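Local coordinates for 2-keto acid:ferredoxin oxidoreductase subunit alpha (Pyrococcus furiosus, PDB 1YD7), which probably serves as the alpha subunit of an enzyme that oxidises 2-oxoglutarate to succinyl-CoA and carbon dioxide, passing the electrons to ferredoxin, at residues S84-S95 with T112-V121; S156-F164 with V189-P199. One frame throughout, in Å; residues are numbered along the deposited sequence. Where two conformers were deposited one is given.

Interaction 1: S84-S95 with T112-V121; sequences SWAGAKAMTATS and TETPVVIVDV
Pro115 O is gripped by two donors: Ser84 OG donates to Pro115 O at 2.7 Å, and a water that itself accepts from Ala90 N donates to Pro115 O at 2.6 Å. Ser84 OG is brought there by lying anti to its own backbone N (chi1 178°), at the last turn of helix 73-85. Next door, the Trp85 ring has Thr112 O in its plane at the edge, 3.0 Å from CZ2, although Thr112 is poorly ordered; Thr114 CB approaches NE1 obliquely. Beyond the water, strands 90-95 and 116-121 run parallel, as the two central strands of the six-stranded sheet in this thiamine diphosphate-binding type of alpha/beta domain, and helix 98-102 lies in the crossover between them. Their ladder starts with Val117 N to Ala90 O and ends with Val121 N to Thr94 O at 2.7 Å; Ser95 OG adds a bond of 3.1 Å to Val121 O, though Ser95 is poorly ordered. On one face, Ala93 CB rests on Val119 CB at 4.0 Å. On the other, Thr92 CG2 lies alongside Ile118 CG1, 3.8 Å apart, both side chains pointing the same way, while Thr92 OG1 turns to Ala42 O of the neighbouring strand. Thr94 and Asp120 share this second face, covered by Phe99 of helix 98-102; Asp120 OD1 is buried with no partner in the model.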
ATOM      1  N   SER A  84     -13.259  -1.643   1.625  1.00 24.96           N
ATOM      2  CA  SER A  84     -13.003  -3.070   1.325  1.00 27.79           C
ATOM      3  C   SER A  84     -14.289  -3.916   1.350  1.00 28.00           C
ATOM      4  O   SER A  84     -14.575  -4.703   0.442  1.00 23.87           O
ATOM      5  CB  SER A  84     -12.016  -3.692   2.329  1.00 27.84           C
ATOM      6  OG  SER A  84     -11.841  -5.070   2.027  1.00 23.20           O
ATOM      7  N   TRP A  85     -15.061  -3.764   2.404  1.00 29.98           N
ATOM      8  CA  TRP A  85     -16.346  -4.488   2.475  1.00 32.64           C
ATOM      9  C   TRP A  85     -17.275  -4.106   1.346  1.00 32.15           C
ATOM     10  O   TRP A  85     -18.049  -4.923   0.850  1.00 31.53           O
ATOM     11  CB  TRP A  85     -17.002  -4.232   3.803  1.00 36.33           C
ATOM     12  CG  TRP A  85     -16.381  -5.025   4.876  1.00 36.91           C
ATOM     13  CD1 TRP A  85     -15.621  -4.565   5.891  1.00 38.19           C
ATOM     14  CD2 TRP A  85     -16.490  -6.442   5.059  1.00 39.27           C
ATOM     15  NE1 TRP A  85     -15.244  -5.602   6.705  1.00 38.95           N
ATOM     16  CE2 TRP A  85     -15.769  -6.767   6.213  1.00 39.27           C
ATOM     17  CE3 TRP A  85     -17.143  -7.468   4.356  1.00 40.97           C
ATOM     18  CZ2 TRP A  85     -15.667  -8.083   6.691  1.00 41.07           C
ATOM     19  CZ3 TRP A  85     -17.035  -8.777   4.824  1.00 39.36           C
ATOM     20  CH2 TRP A  85     -16.306  -9.069   5.975  1.00 39.19           C
ATOM     21  N   ALA A  86     -17.153  -2.866   0.894  1.00 31.26           N
ATOM     22  CA  ALA A  86     -17.909  -2.424  -0.242  1.00 30.10           C
ATOM     23  C   ALA A  86     -17.322  -2.935  -1.556  1.00 30.78           C
ATOM     24  O   ALA A  86     -17.880  -2.664  -2.609  1.00 29.18           O
ATOM     25  CB  ALA A  86     -18.016  -0.879  -0.228  1.00 33.69           C
ATOM     26  N   GLY A  87     -16.215  -3.690  -1.519  1.00 31.67           N
ATOM     27  CA  GLY A  87     -15.699  -4.349  -2.726  1.00 29.93           C
ATOM     28  C   GLY A  87     -14.408  -3.791  -3.348  1.00 31.08           C
ATOM     29  O   GLY A  87     -13.970  -4.283  -4.379  1.00 28.97           O
ATOM     30  N   ALA A  88     -13.786  -2.801  -2.715  1.00 30.73           N
ATOM     31  CA  ALA A  88     -12.545  -2.188  -3.213  1.00 32.66           C
ATOM     32  C   ALA A  88     -11.287  -2.911  -2.700  1.00 29.66           C
ATOM     33  O   ALA A  88     -11.293  -3.496  -1.607  1.00 22.05           O
ATOM     34  CB  ALA A  88     -12.490  -0.711  -2.744  1.00 35.39           C
ATOM     35  N   LYS A  89     -10.199  -2.846  -3.469  1.00 31.35           N
ATOM     36  CA  LYS A  89      -8.860  -3.144  -2.906  1.00 29.66           C
ATOM     37  C   LYS A  89      -8.346  -1.882  -2.246  1.00 24.63           C
ATOM     38  O   LYS A  89      -8.155  -0.874  -2.914  1.00 25.05           O
ATOM     39  CB  LYS A  89      -7.890  -3.586  -3.973  1.00 31.53           C
ATOM     40  CG  LYS A  89      -8.105  -4.973  -4.490  1.00 34.38           C
ATOM     41  CD  LYS A  89      -6.806  -5.459  -5.191  1.00 34.33           C
ATOM     42  CE  LYS A  89      -6.998  -6.786  -5.840  1.00 34.07           C
ATOM     43  NZ  LYS A  89      -5.755  -7.307  -6.383  1.00 33.32           N
ATOM     44  N   ALA A  90      -8.145  -1.937  -0.935  1.00 25.81           N
ATOM     45  CA  ALA A  90      -7.960  -0.747  -0.110  1.00 26.19           C
ATOM     46  C   ALA A  90      -6.669  -0.816   0.663  1.00 30.16           C
ATOM     47  O   ALA A  90      -6.192  -1.921   0.996  1.00 30.09           O
ATOM     48  CB  ALA A  90      -9.114  -0.594   0.882  1.00 26.87           C
HETATM   49  N   MSE A  91      -6.107   0.364   0.924  1.00 32.96           N
HETATM   50  CA  MSE A  91      -4.929   0.513   1.755  1.00 39.91           C
HETATM   51  C   MSE A  91      -4.968   1.810   2.552  1.00 35.78           C
HETATM   52  O   MSE A  91      -5.706   2.733   2.231  1.00 32.44           O
HETATM   53  CB  MSE A  91      -3.631   0.356   0.937  1.00 42.46           C
HETATM   54  CG  MSE A  91      -3.014   1.595   0.344  1.00 50.91           C
HETATM   55 SE   MSE A  91      -1.108   1.401  -0.367  1.00 60.37          SE
HETATM   56  CE  MSE A  91      -0.362   0.021   0.555  1.00 55.42           C
ATOM     57  N   THR A  92      -4.215   1.832   3.642  1.00 34.78           N
ATOM     58  CA  THR A  92      -3.966   3.038   4.397  1.00 35.65           C
ATOM     59  C   THR A  92      -2.495   3.020   4.801  1.00 34.31           C
ATOM     60  O   THR A  92      -1.846   1.979   4.710  1.00 33.97           O
ATOM     61  CB  THR A  92      -4.911   3.159   5.637  1.00 37.86           C
ATOM     62  OG1 THR A  92      -4.571   4.332   6.402  1.00 42.08           O
ATOM     63  CG2 THR A  92      -4.836   1.914   6.546  1.00 40.32           C
ATOM     64  N   ALA A  93      -1.980   4.177   5.214  1.00 36.90           N
ATOM     65  CA  ALA A  93      -0.579   4.344   5.611  1.00 43.07           C
ATOM     66  C   ALA A  93      -0.460   5.156   6.882  1.00 44.74           C
ATOM     67  O   ALA A  93      -1.062   6.205   6.998  1.00 42.40           O
ATOM     68  CB  ALA A  93       0.231   5.001   4.507  1.00 44.16           C
ATOM     69  N   THR A  94       0.329   4.662   7.832  1.00 50.81           N
ATOM     70  CA  THR A  94       0.534   5.357   9.101  1.00 52.51           C
ATOM     71  C   THR A  94       2.010   5.344   9.486  1.00 53.70           C
ATOM     72  O   THR A  94       2.821   4.670   8.847  1.00 49.32           O
ATOM     73  CB  THR A  94      -0.352   4.774  10.236  1.00 52.94           C
ATOM     74  OG1 THR A  94      -0.114   5.514  11.438  1.00 52.99           O
ATOM     75  CG2 THR A  94      -0.086   3.275  10.471  1.00 51.12           C
ATOM     76  N   SER A  95       2.349   6.126  10.511  1.00 58.46           N
ATOM     77  CA  SER A  95       3.745   6.298  10.928  1.00 63.38           C
ATOM     78  C   SER A  95       3.886   6.364  12.453  1.00 65.83           C
ATOM     79  O   SER A  95       3.010   6.886  13.141  1.00 65.14           O
ATOM     80  CB  SER A  95       4.341   7.558  10.283  1.00 63.09           C
ATOM     81  OG  SER A  95       5.754   7.465  10.201  1.00 64.05           O
ATOM     82  N   THR A 112     -14.033 -11.527  11.445  1.00 80.29           N
ATOM     83  CA  THR A 112     -14.179 -10.379  10.499  1.00 71.42           C
ATOM     84  C   THR A 112     -13.632 -10.616   9.068  1.00 67.45           C
ATOM     85  O   THR A 112     -14.380 -10.451   8.098  1.00 67.34           O
ATOM     86  CB  THR A 112     -13.996  -8.914  11.091  1.00 74.13           C
ATOM     87  OG1 THR A 112     -14.808  -8.023  10.317  1.00 72.81           O
ATOM     88  CG2 THR A 112     -12.552  -8.373  11.097  1.00 73.70           C
ATOM     89  N   GLU A 113     -12.380 -11.048   8.925  1.00 58.25           N
ATOM     90  CA  GLU A 113     -11.814 -11.386   7.618  1.00 55.20           C
ATOM     91  C   GLU A 113     -11.952 -10.288   6.551  1.00 43.38           C
ATOM     92  O   GLU A 113     -12.465 -10.533   5.462  1.00 38.54           O
ATOM     93  CB  GLU A 113     -12.419 -12.693   7.073  1.00 55.40           C
ATOM     94  CG  GLU A 113     -12.267 -13.899   7.979  1.00 56.82           C
ATOM     95  CD  GLU A 113     -12.760 -15.182   7.328  0.50 56.45           C
ATOM     96  OE1 GLU A 113     -13.173 -15.151   6.149  0.50 57.74           O
ATOM     97  OE2 GLU A 113     -12.731 -16.227   8.001  0.50 56.95           O
ATOM     98  N   THR A 114     -11.478  -9.087   6.856  1.00 38.86           N
ATOM     99  CA  THR A 114     -11.453  -8.005   5.842  1.00 37.76           C
ATOM    100  C   THR A 114     -10.077  -7.852   5.136  1.00 33.51           C
ATOM    101  O   THR A 114      -9.071  -7.555   5.795  1.00 32.40           O
ATOM    102  CB  THR A 114     -12.007  -6.640   6.418  1.00 41.52           C
ATOM    103  OG1 THR A 114     -11.419  -5.518   5.740  1.00 42.90           O
ATOM    104  CG2 THR A 114     -11.794  -6.503   7.887  1.00 40.75           C
ATOM    105  N   PRO A 115     -10.033  -8.065   3.798  1.00 29.86           N
ATOM    106  CA  PRO A 115      -8.811  -7.776   3.046  1.00 30.75           C
ATOM    107  C   PRO A 115      -8.456  -6.281   3.011  1.00 31.89           C
ATOM    108  O   PRO A 115      -9.241  -5.456   2.514  1.00 29.07           O
ATOM    109  CB  PRO A 115      -9.111  -8.290   1.621  1.00 29.97           C
ATOM    110  CG  PRO A 115     -10.454  -8.953   1.670  1.00 29.86           C
ATOM    111  CD  PRO A 115     -11.125  -8.550   2.925  1.00 30.52           C
ATOM    112  N   VAL A 116      -7.283  -5.954   3.547  1.00 30.60           N
ATOM    113  CA  VAL A 116      -6.737  -4.592   3.529  1.00 28.77           C
ATOM    114  C   VAL A 116      -5.212  -4.620   3.691  1.00 27.04           C
ATOM    115  O   VAL A 116      -4.701  -5.491   4.364  1.00 29.81           O
ATOM    116  CB  VAL A 116      -7.395  -3.709   4.599  1.00 27.21           C
ATOM    117  CG1 VAL A 116      -7.191  -4.264   6.022  1.00 29.91           C
ATOM    118  CG2 VAL A 116      -6.898  -2.243   4.505  1.00 28.20           C
ATOM    119  N   VAL A 117      -4.506  -3.690   3.042  1.00 29.16           N
ATOM    120  CA  VAL A 117      -3.036  -3.479   3.227  1.00 27.98           C
ATOM    121  C   VAL A 117      -2.778  -2.239   4.059  1.00 27.16           C
ATOM    122  O   VAL A 117      -3.272  -1.164   3.744  1.00 25.00           O
ATOM    123  CB  VAL A 117      -2.341  -3.379   1.866  1.00 27.90           C
ATOM    124  CG1 VAL A 117      -0.848  -3.077   1.983  1.00 28.38           C
ATOM    125  CG2 VAL A 117      -2.555  -4.665   1.128  1.00 26.78           C
ATOM    126  N   ILE A 118      -2.050  -2.394   5.158  1.00 29.14           N
ATOM    127  CA  ILE A 118      -1.663  -1.266   5.998  1.00 29.66           C
ATOM    128  C   ILE A 118      -0.147  -1.077   5.931  1.00 29.52           C
ATOM    129  O   ILE A 118       0.618  -1.954   6.356  1.00 30.49           O
ATOM    130  CB  ILE A 118      -2.048  -1.450   7.483  1.00 30.24           C
ATOM    131  CG1 ILE A 118      -3.574  -1.530   7.674  1.00 33.96           C
ATOM    132  CG2 ILE A 118      -1.456  -0.310   8.313  1.00 29.13           C
ATOM    133  CD1 ILE A 118      -4.121  -2.946   7.733  1.00 36.04           C
ATOM    134  N   VAL A 119       0.274   0.076   5.402  1.00 30.96           N
ATOM    135  CA  VAL A 119       1.685   0.470   5.398  1.00 27.49           C
ATOM    136  C   VAL A 119       1.963   1.158   6.704  1.00 27.16           C
ATOM    137  O   VAL A 119       1.337   2.150   7.031  1.00 30.03           O
ATOM    138  CB  VAL A 119       2.044   1.397   4.223  1.00 28.09           C
ATOM    139  CG1 VAL A 119       3.577   1.712   4.202  1.00 29.94           C
ATOM    140  CG2 VAL A 119       1.650   0.760   2.931  1.00 26.26           C
ATOM    141  N   ASP A 120       2.850   0.569   7.485  1.00 32.34           N
ATOM    142  CA  ASP A 120       3.324   1.161   8.720  1.00 36.33           C
ATOM    143  C   ASP A 120       4.752   1.677   8.462  1.00 36.55           C
ATOM    144  O   ASP A 120       5.648   0.888   8.182  1.00 34.58           O
ATOM    145  CB  ASP A 120       3.322   0.089   9.809  1.00 37.55           C
ATOM    146  CG  ASP A 120       3.808   0.598  11.166  1.00 41.36           C
ATOM    147  OD1 ASP A 120       3.802   1.821  11.445  1.00 42.27           O
ATOM    148  OD2 ASP A 120       4.191  -0.270  11.972  1.00 47.08           O
ATOM    149  N   VAL A 121       4.969   2.984   8.558  1.00 40.31           N
ATOM    150  CA  VAL A 121       6.348   3.530   8.428  1.00 42.56           C
ATOM    151  C   VAL A 121       7.056   3.688   9.777  1.00 46.01           C
ATOM    152  O   VAL A 121       6.687   4.522  10.594  1.00 47.44           O
ATOM    153  CB  VAL A 121       6.369   4.866   7.667  1.00 42.05           C
ATOM    154  CG1 VAL A 121       7.817   5.352   7.443  1.00 42.95           C
ATOM    155  CG2 VAL A 121       5.637   4.708   6.336  1.00 42.79           C
TER
HETATM  156  O   HOH W   1      -8.419  -4.483   0.287  1.00 27.53           O

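Interaction 2: S156-F164 with V189-P199; sequences SPSTVQEAF and VGHMRERVYIP
Glu194 reaches from strand 193-198 to the first turn of helix 160-177, where its OE1 takes a weak hydrogen bond from Gln161 N at 3.3 Å. The rest of the helix start is capped from its own side. Thr159, at the N-cap, has OG1 between its backbone N and carbonyl carbon (chi1 72°), which carries the oxygen to Glu162 N at 3.1 Å. An alanine in place of Thr159 has no OG1 for Glu162 N, and the first turn would probably be freer to fray. Glu162 OE1 in turn accepts from Ser158 N nearly along its C-O axis and from Ser158 OG above the carboxylate plane. Waters form the second kind of link: one joins Gln161 OE1 to Glu194 OE2, another joins that OE1 to Tyr197 N, and a third joins Gln161 NE2, also bonded to Asp165, to Tyr197 O. Apolar contacts lie beneath. Val160 points at the strand, CG2 sliding past Met192 CB at 3.7 Å and CG1 crossing Val196 CG1. Phe164 CZ meets Pro199 CD at 3.5 Å. Val189 CG2 packs against Pro157 O (3.6 Å) and Ser158 O, tying helix 187-191 to the loop before helix 160-177. The helix packs on strand 193-198, which pairs antiparallel with 19-24. Glu194's negative carboxylate lies at the positive end of the helix, so charge probably helps hold strand to helix although the bond itself is weak.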
ATOM      1  N   SER A 156       8.369  -6.945   5.524  1.00 36.14           N
ATOM      2  CA  SER A 156       9.314  -5.872   5.883  1.00 38.61           C
ATOM      3  C   SER A 156      10.393  -5.727   4.812  1.00 36.94           C
ATOM      4  O   SER A 156      11.412  -6.407   4.905  1.00 32.31           O
ATOM      5  CB  SER A 156      10.003  -6.213   7.195  1.00 39.60           C
ATOM      6  OG  SER A 156       9.206  -5.844   8.293  1.00 44.53           O
ATOM      7  N   PRO A 157      10.162  -4.865   3.791  1.00 34.53           N
ATOM      8  CA  PRO A 157      11.158  -4.693   2.733  1.00 35.08           C
ATOM      9  C   PRO A 157      12.395  -3.915   3.228  1.00 34.32           C
ATOM     10  O   PRO A 157      12.285  -3.045   4.093  1.00 31.44           O
ATOM     11  CB  PRO A 157      10.404  -3.910   1.666  1.00 32.55           C
ATOM     12  CG  PRO A 157       9.374  -3.137   2.412  1.00 32.57           C
ATOM     13  CD  PRO A 157       8.986  -3.992   3.586  1.00 33.86           C
ATOM     14  N   SER A 158      13.559  -4.275   2.698  1.00 38.05           N
ATOM     15  CA  SER A 158      14.838  -3.626   3.066  1.00 39.75           C
ATOM     16  C   SER A 158      15.489  -2.928   1.877  1.00 38.83           C
ATOM     17  O   SER A 158      16.401  -2.145   2.056  1.00 41.54           O
ATOM     18  CB  SER A 158      15.797  -4.667   3.655  1.00 39.44           C
ATOM     19  OG  SER A 158      16.110  -5.627   2.663  1.00 40.49           O
ATOM     20  N   THR A 159      15.000  -3.218   0.673  1.00 39.06           N
ATOM     21  CA  THR A 159      15.403  -2.553  -0.540  1.00 37.47           C
ATOM     22  C   THR A 159      14.184  -2.057  -1.330  1.00 40.54           C
ATOM     23  O   THR A 159      13.023  -2.446  -1.043  1.00 39.81           O
ATOM     24  CB  THR A 159      16.180  -3.504  -1.446  1.00 38.72           C
ATOM     25  OG1 THR A 159      15.290  -4.470  -2.019  1.00 39.25           O
ATOM     26  CG2 THR A 159      17.271  -4.236  -0.655  1.00 42.06           C
ATOM     27  N   VAL A 160      14.466  -1.219  -2.334  1.00 35.04           N
ATOM     28  CA  VAL A 160      13.452  -0.670  -3.236  1.00 34.02           C
ATOM     29  C   VAL A 160      12.794  -1.780  -4.041  1.00 34.51           C
ATOM     30  O   VAL A 160      11.580  -1.753  -4.227  1.00 35.78           O
ATOM     31  CB  VAL A 160      14.023   0.411  -4.186  1.00 28.40           C
ATOM     32  CG1 VAL A 160      12.993   0.900  -5.169  1.00 29.06           C
ATOM     33  CG2 VAL A 160      14.575   1.610  -3.404  1.00 31.53           C
ATOM     34  N   GLN A 161      13.588  -2.734  -4.530  1.00 34.44           N
ATOM     35  CA  GLN A 161      13.055  -3.925  -5.217  1.00 32.75           C
ATOM     36  C   GLN A 161      12.041  -4.672  -4.321  1.00 34.37           C
ATOM     37  O   GLN A 161      10.971  -5.059  -4.779  1.00 35.47           O
ATOM     38  CB  GLN A 161      14.177  -4.875  -5.597  1.00 33.27           C
ATOM     39  CG  GLN A 161      13.734  -6.144  -6.354  1.00 32.06           C
ATOM     40  CD  GLN A 161      13.184  -5.828  -7.709  1.00 35.98           C
ATOM     41  OE1 GLN A 161      13.857  -5.203  -8.522  1.00 37.56           O
ATOM     42  NE2 GLN A 161      11.950  -6.265  -7.976  1.00 38.82           N
ATOM     43  N   GLU A 162      12.390  -4.844  -3.050  1.00 34.73           N
ATOM     44  CA  GLU A 162      11.508  -5.479  -2.072  1.00 34.90           C
ATOM     45  C   GLU A 162      10.274  -4.646  -1.717  1.00 34.00           C
ATOM     46  O   GLU A 162       9.218  -5.208  -1.494  1.00 29.69           O
ATOM     47  CB  GLU A 162      12.280  -5.818  -0.808  1.00 33.90           C
ATOM     48  CG  GLU A 162      13.218  -6.981  -1.021  1.00 35.06           C
ATOM     49  CD  GLU A 162      13.913  -7.416   0.247  1.00 34.23           C
ATOM     50  OE1 GLU A 162      13.906  -6.652   1.232  1.00 37.46           O
ATOM     51  OE2 GLU A 162      14.446  -8.549   0.250  1.00 38.78           O
ATOM     52  N   ALA A 163      10.412  -3.322  -1.652  1.00 32.88           N
ATOM     53  CA  ALA A 163       9.258  -2.441  -1.523  1.00 29.30           C
ATOM     54  C   ALA A 163       8.244  -2.683  -2.657  1.00 30.56           C
ATOM     55  O   ALA A 163       7.043  -2.827  -2.405  1.00 27.46           O
ATOM     56  CB  ALA A 163       9.661  -0.992  -1.471  1.00 28.77           C
ATOM     57  N   PHE A 164       8.737  -2.805  -3.884  1.00 29.13           N
ATOM     58  CA  PHE A 164       7.883  -3.164  -4.973  1.00 28.58           C
ATOM     59  C   PHE A 164       7.233  -4.548  -4.795  1.00 33.03           C
ATOM     60  O   PHE A 164       6.000  -4.630  -4.728  1.00 30.16           O
ATOM     61  CB  PHE A 164       8.596  -3.113  -6.300  1.00 27.52           C
ATOM     62  CG  PHE A 164       7.670  -3.264  -7.470  1.00 26.91           C
ATOM     63  CD1 PHE A 164       6.938  -2.181  -7.924  1.00 29.14           C
ATOM     64  CD2 PHE A 164       7.484  -4.498  -8.084  1.00 31.32           C
ATOM     65  CE1 PHE A 164       6.054  -2.315  -8.986  1.00 27.01           C
ATOM     66  CE2 PHE A 164       6.572  -4.651  -9.135  1.00 29.27           C
ATOM     67  CZ  PHE A 164       5.874  -3.547  -9.581  1.00 31.03           C
ATOM     68  N   VAL A 189      14.318   3.072   3.746  1.00 39.29           N
ATOM     69  CA  VAL A 189      13.839   2.330   2.577  1.00 37.99           C
ATOM     70  C   VAL A 189      13.012   3.220   1.644  1.00 35.20           C
ATOM     71  O   VAL A 189      13.170   3.160   0.425  1.00 37.49           O
ATOM     72  CB  VAL A 189      13.021   1.103   2.987  1.00 41.47           C
ATOM     73  CG1 VAL A 189      12.376   0.462   1.783  1.00 43.10           C
ATOM     74  CG2 VAL A 189      13.921   0.092   3.683  1.00 43.70           C
ATOM     75  N   GLY A 190      12.141   4.043   2.213  1.00 30.59           N
ATOM     76  CA  GLY A 190      11.297   4.909   1.424  1.00 33.88           C
ATOM     77  C   GLY A 190      12.032   5.882   0.525  1.00 36.58           C
ATOM     78  O   GLY A 190      11.523   6.238  -0.543  1.00 33.43           O
ATOM     79  N   HIS A 191      13.227   6.301   0.955  1.00 39.16           N
ATOM     80  CA  HIS A 191      14.008   7.309   0.230  1.00 40.12           C
ATOM     81  C   HIS A 191      15.226   6.774  -0.498  1.00 39.58           C
ATOM     82  O   HIS A 191      15.824   7.513  -1.277  1.00 39.13           O
ATOM     83  CB  HIS A 191      14.372   8.471   1.153  1.00 39.22           C
ATOM     84  CG  HIS A 191      13.169   9.177   1.692  1.00 40.32           C
ATOM     85  ND1 HIS A 191      12.479   8.724   2.797  1.00 40.07           N
ATOM     86  CD2 HIS A 191      12.510  10.277   1.258  1.00 39.45           C
ATOM     87  CE1 HIS A 191      11.459   9.529   3.029  1.00 41.37           C
ATOM     88  NE2 HIS A 191      11.445  10.471   2.102  1.00 39.94           N
HETATM   89  N   MSE A 192      15.555   5.498  -0.298  1.00 40.63           N
HETATM   90  CA  MSE A 192      16.540   4.820  -1.138  1.00 43.12           C
HETATM   91  C   MSE A 192      16.085   4.905  -2.557  1.00 37.02           C
HETATM   92  O   MSE A 192      14.882   4.909  -2.804  1.00 34.64           O
HETATM   93  CB  MSE A 192      16.622   3.338  -0.845  1.00 47.20           C
HETATM   94  CG  MSE A 192      17.052   2.991   0.512  1.00 52.08           C
HETATM   95 SE   MSE A 192      17.417   1.087   0.619  1.00 59.53          SE
HETATM   96  CE  MSE A 192      17.644   1.117   2.529  1.00 53.17           C
ATOM     97  N   ARG A 193      17.044   4.889  -3.482  1.00 32.71           N
ATOM     98  CA  ARG A 193      16.777   4.970  -4.916  1.00 30.75           C
ATOM     99  C   ARG A 193      17.433   3.787  -5.559  1.00 31.04           C
ATOM    100  O   ARG A 193      18.571   3.479  -5.240  1.00 35.19           O
ATOM    101  CB  ARG A 193      17.393   6.227  -5.527  0.50 31.09           C
ATOM    102  CG  ARG A 193      16.712   7.509  -5.175  0.50 28.49           C
ATOM    103  CD  ARG A 193      17.356   8.719  -5.871  0.50 25.61           C
ATOM    104  NE  ARG A 193      16.760   9.967  -5.414  0.50 20.95           N
ATOM    105  CZ  ARG A 193      17.001  10.513  -4.227  0.50 25.48           C
ATOM    106  NH1 ARG A 193      17.838   9.930  -3.359  0.50 26.90           N
ATOM    107  NH2 ARG A 193      16.400  11.650  -3.887  0.50 23.23           N
ATOM    108  N   GLU A 194      16.729   3.097  -6.451  1.00 30.95           N
ATOM    109  CA  GLU A 194      17.290   1.932  -7.107  1.00 32.45           C
ATOM    110  C   GLU A 194      16.606   1.799  -8.427  1.00 32.49           C
ATOM    111  O   GLU A 194      15.447   2.208  -8.561  1.00 36.29           O
ATOM    112  CB  GLU A 194      17.100   0.673  -6.243  1.00 35.81           C
ATOM    113  CG  GLU A 194      17.278  -0.639  -6.993  1.00 37.83           C
ATOM    114  CD  GLU A 194      17.127  -1.920  -6.144  1.00 41.38           C
ATOM    115  OE1 GLU A 194      16.803  -1.881  -4.912  1.00 44.06           O
ATOM    116  OE2 GLU A 194      17.354  -2.993  -6.760  1.00 43.57           O
ATOM    117  N   ARG A 195      17.315   1.243  -9.413  1.00 34.75           N
ATOM    118  CA  ARG A 195      16.750   1.026 -10.739  1.00 37.44           C
ATOM    119  C   ARG A 195      16.066  -0.335 -10.734  1.00 39.64           C
ATOM    120  O   ARG A 195      16.716  -1.357 -10.528  1.00 43.96           O
ATOM    121  CB  ARG A 195      17.836   1.069 -11.809  1.00 39.45           C
ATOM    122  CG  ARG A 195      17.346   1.029 -13.258  1.00 36.85           C
ATOM    123  CD  ARG A 195      18.547   1.250 -14.227  1.00 38.61           C
ATOM    124  NE  ARG A 195      18.099   1.339 -15.616  1.00 35.02           N
ATOM    125  CZ  ARG A 195      18.380   0.462 -16.570  1.00 35.79           C
ATOM    126  NH1 ARG A 195      19.192  -0.560 -16.346  1.00 39.15           N
ATOM    127  NH2 ARG A 195      17.866   0.628 -17.781  1.00 36.38           N
ATOM    128  N   VAL A 196      14.750  -0.339 -10.911  1.00 37.84           N
ATOM    129  CA  VAL A 196      13.989  -1.574 -10.897  1.00 38.03           C
ATOM    130  C   VAL A 196      13.102  -1.667 -12.122  1.00 35.15           C
ATOM    131  O   VAL A 196      12.522  -0.678 -12.583  1.00 35.21           O
ATOM    132  CB  VAL A 196      13.133  -1.760  -9.593  1.00 39.85           C
ATOM    133  CG1 VAL A 196      13.999  -1.621  -8.355  1.00 42.24           C
ATOM    134  CG2 VAL A 196      12.023  -0.789  -9.538  1.00 41.82           C
ATOM    135  N   TYR A 197      13.043  -2.880 -12.649  1.00 33.38           N
ATOM    136  CA  TYR A 197      12.115  -3.235 -13.691  1.00 34.83           C
ATOM    137  C   TYR A 197      10.663  -3.218 -13.148  1.00 33.20           C
ATOM    138  O   TYR A 197      10.318  -3.929 -12.202  1.00 33.75           O
ATOM    139  CB  TYR A 197      12.480  -4.611 -14.280  1.00 33.05           C
ATOM    140  CG  TYR A 197      11.528  -4.995 -15.372  1.00 32.67           C
ATOM    141  CD1 TYR A 197      11.564  -4.353 -16.597  1.00 30.53           C
ATOM    142  CD2 TYR A 197      10.541  -5.952 -15.160  1.00 30.59           C
ATOM    143  CE1 TYR A 197      10.652  -4.660 -17.595  1.00 31.87           C
ATOM    144  CE2 TYR A 197       9.635  -6.283 -16.177  1.00 30.41           C
ATOM    145  CZ  TYR A 197       9.687  -5.632 -17.379  1.00 31.31           C
ATOM    146  OH  TYR A 197       8.773  -5.927 -18.395  1.00 32.52           O
ATOM    147  N   ILE A 198       9.846  -2.366 -13.756  1.00 34.77           N
ATOM    148  CA  ILE A 198       8.441  -2.207 -13.419  1.00 32.35           C
ATOM    149  C   ILE A 198       7.676  -3.005 -14.456  1.00 32.00           C
ATOM    150  O   ILE A 198       7.606  -2.582 -15.600  1.00 32.38           O
ATOM    151  CB  ILE A 198       7.969  -0.743 -13.529  1.00 30.40           C
ATOM    152  CG1 ILE A 198       8.812   0.189 -12.638  1.00 30.24           C
ATOM    153  CG2 ILE A 198       6.452  -0.654 -13.181  1.00 33.00           C
ATOM    154  CD1 ILE A 198       8.753  -0.106 -11.141  1.00 32.64           C
ATOM    155  N   PRO A 199       7.103  -4.158 -14.064  1.00 33.56           N
ATOM    156  CA  PRO A 199       6.531  -5.050 -15.064  1.00 35.07           C
ATOM    157  C   PRO A 199       5.261  -4.523 -15.720  1.00 34.98           C
ATOM    158  O   PRO A 199       4.604  -3.647 -15.187  1.00 38.25           O
ATOM    159  CB  PRO A 199       6.229  -6.330 -14.264  1.00 37.69           C
ATOM    160  CG  PRO A 199       6.945  -6.170 -12.942  1.00 37.70           C
ATOM    161  CD  PRO A 199       6.953  -4.705 -12.700  1.00 35.76           C
TER
HETATM  162  O   HOH W   2      10.885  -5.909 -10.786  1.00 30.96           O
HETATM  163  O   HOH W   3      14.347  -5.175 -11.059  1.00 32.79           O
HETATM  164  O   HOH W   4      16.917  -4.973  -8.402  1.00 42.95           O

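How the interactions relate
Interaction 1 lies in the buried middle of the parallel sheet, interaction 2 at a partly buried margin, on opposite sides of the chain's centre and about 21 Å apart between contact centres. They share no segment, but strand 180-185 flanks both: Val116 touches Pro180, and Pro157 touches Leu183. Their chemistry follows their place. The strand pair 90-95 with 116-121 is held chiefly by direct backbone hydrogen bonds, with a single water at its opening. Between 156-164 and 189-199 one weak direct bond is supplemented by three bridging waters over an apolar layer, fastening the start of helix 160-177 to the end of helix 187-191 and to strand 193-198 of the separate antiparallel pair.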